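Local coordinates for tyrosine-protein phosphatase YwqE (PDB 3QY7), which removes phosphate from tyrosine residues of phosphorylated proteins, working as a manganese-dependent phosphatase with a TIM-barrel-like PHP fold, at residues A[10-15]-A[53-58]. Residues are numbered along the deposited sequence; the frame is centred on the assembly and turned at random. Where two conformers were deposited one is given.
Sequences PAMDDG and AAVREA. With MG (magnesium ion), chain D.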
loop_
_atom_site.group_PDB
_atom_site.type_symbol
_atom_site.label_atom_id
_atom_site.label_comp_id
_atom_site.label_asym_id
_atom_site.label_seq_id
_atom_site.Cartn_x
_atom_site.Cartn_y
_atom_site.Cartn_z
ATOM N N PRO A 10 -15.560 -5.177 -3.407
ATOM C CA PRO A 10 -16.402 -4.845 -4.555
ATOM C C PRO A 10 -17.253 -3.603 -4.338
ATOM O O PRO A 10 -17.686 -3.331 -3.207
ATOM C CB PRO A 10 -17.314 -6.064 -4.660
ATOM C CG PRO A 10 -17.508 -6.480 -3.219
ATOM C CD PRO A 10 -16.147 -6.261 -2.591
ATOM N N ALA A 11 -17.485 -2.874 -5.433
ATOM C CA ALA A 11 -18.384 -1.721 -5.466
ATOM C C ALA A 11 -18.033 -0.675 -4.413
ATOM O O ALA A 11 -18.916 -0.137 -3.738
ATOM C CB ALA A 11 -19.844 -2.180 -5.317
ATOM N N MET A 12 -16.747 -0.384 -4.258
ATOM C CA MET A 12 -16.302 0.643 -3.361
ATOM C C MET A 12 -15.544 1.732 -4.032
ATOM O O MET A 12 -15.554 2.851 -3.651
ATOM C CB MET A 12 -15.393 0.060 -2.287
ATOM C CG MET A 12 -16.050 -0.874 -1.416
ATOM S SD MET A 12 -15.636 -0.631 0.293
ATOM C CE MET A 12 -16.959 -1.389 1.018
ATOM N N ASP A 13 -14.872 1.320 -5.068
ATOM C CA ASP A 13 -13.881 2.095 -5.712
ATOM C C ASP A 13 -13.616 1.658 -7.157
ATOM O O ASP A 13 -14.429 1.107 -7.805
ATOM C CB ASP A 13 -12.649 2.449 -4.863
ATOM C CG ASP A 13 -11.754 1.251 -4.576
ATOM O OD1 ASP A 13 -12.014 0.245 -5.142
ATOM O OD2 ASP A 13 -10.861 1.434 -3.811
ATOM N N ASP A 14 -12.446 1.999 -7.627
ATOM C CA ASP A 14 -12.073 1.602 -8.957
ATOM C C ASP A 14 -11.522 0.177 -9.074
ATOM O O ASP A 14 -11.155 -0.248 -10.099
ATOM C CB ASP A 14 -11.100 2.609 -9.531
ATOM C CG ASP A 14 -10.007 2.900 -8.609
ATOM O OD1 ASP A 14 -9.070 3.497 -9.073
ATOM O OD2 ASP A 14 -10.068 2.567 -7.398
ATOM N N GLY A 15 -11.522 -0.556 -7.983
ATOM C CA GLY A 15 -11.078 -1.921 -8.030
ATOM C C GLY A 15 -12.278 -2.846 -8.288
ATOM O O GLY A 15 -12.997 -2.559 -9.236
ATOM N N ALA A 53 -17.246 1.453 9.078
ATOM C CA ALA A 53 -18.218 0.368 9.259
ATOM C C ALA A 53 -18.495 -0.408 7.972
ATOM O O ALA A 53 -18.575 -1.631 7.994
ATOM C CB ALA A 53 -19.545 0.901 9.857
ATOM N N ALA A 54 -18.657 0.309 6.856
ATOM C CA ALA A 54 -18.957 -0.308 5.576
ATOM C C ALA A 54 -17.772 -1.129 5.060
ATOM O O ALA A 54 -17.968 -2.179 4.451
ATOM C CB ALA A 54 -19.340 0.757 4.548
ATOM N N VAL A 55 -16.561 -0.632 5.298
ATOM C CA VAL A 55 -15.351 -1.375 4.917
ATOM C C VAL A 55 -15.243 -2.688 5.709
ATOM O O VAL A 55 -14.963 -3.732 5.137
ATOM C CB VAL A 55 -14.072 -0.535 5.072
ATOM C CG1 VAL A 55 -12.823 -1.391 4.752
ATOM C CG2 VAL A 55 -14.122 0.670 4.148
ATOM N N ARG A 56 -15.485 -2.619 7.017
ATOM C CA ARG A 56 -15.423 -3.810 7.862
ATOM C C ARG A 56 -16.464 -4.810 7.435
ATOM O O ARG A 56 -16.177 -6.013 7.311
ATOM C CB ARG A 56 -15.636 -3.449 9.330
ATOM C CG ARG A 56 -14.575 -2.568 9.889
ATOM C CD ARG A 56 -14.832 -2.391 11.363
ATOM N NE ARG A 56 -13.983 -1.366 11.959
ATOM C CZ ARG A 56 -12.698 -1.526 12.284
ATOM N NH1 ARG A 56 -12.046 -0.524 12.856
ATOM N NH2 ARG A 56 -12.061 -2.679 12.039
ATOM N N GLU A 57 -17.684 -4.315 7.202
ATOM C CA GLU A 57 -18.776 -5.147 6.683
ATOM C C GLU A 57 -18.401 -5.839 5.369
ATOM O O GLU A 57 -18.572 -7.052 5.226
ATOM C CB GLU A 57 -20.052 -4.316 6.482
ATOM C CG GLU A 57 -21.250 -5.180 6.043
ATOM C CD GLU A 57 -22.425 -4.416 5.425
ATOM O OE1 GLU A 57 -22.415 -3.162 5.409
ATOM O OE2 GLU A 57 -23.386 -5.094 4.968
ATOM N N ALA A 58 -17.873 -5.063 4.419
ATOM C CA ALA A 58 -17.509 -5.593 3.108
ATOM C C ALA A 58 -16.420 -6.656 3.215
ATOM O O ALA A 58 -16.467 -7.682 2.527
ATOM C CB ALA A 58 -17.067 -4.478 2.178
HETATM MG MG MG D . -7.602 2.965 -7.335
#
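In this PHP-type barrel the metal-binding loop after strand 2-3, which carries Asp-14 of the magnesium site, leans on helix 52-68 through Met-12, whose methyl group lies against Ala-58 and Ala-54. The side chain leaves the backbone with CG anti to the carbonyl carbon (chi1 -64°) and bends at chi2, which brings SD and CE up to the helix. CE is modelled 3.3 Å from CB of Ala-58, a closeness that is doubtful because the CB-CG and SD-CE bonds of Met-12 are short. The same methyl lies 3.7 Å from the backbone O of Ala-54, an oxygen already taken by the helical bond from N of Ala-58. Val-55 lies beside the sulfur, its CG2 4.3 Å from SD of Met-12, and its CA is also near CE; its side chain packs on Pro-41 and Leu-97 as well.

Next to the methionine the loop turns polar. OD1 of Asp-13 accepts a hydrogen bond from the backbone N of Gly-15 at 3.0 Å, an Asx turn in which the N-H comes from above the carboxylate plane, 48° out of it. The other oxygen, OD2, is hydrogen-bonded to ND1 of His-7, an iron ligand, and to the backbone N of His-42, a magnesium ligand. Asp-14 chelates magnesium with both oxygens, OD1 at 2.3 Å and OD2 at 2.5 Å, and His-196 shares this ion.

Of these two segments, then, the loop meets the helix through dispersion contacts of one side chain, while Asp-14 ties it to the metal site directly and Asp-13, in the second shell, probably helps to position His-7.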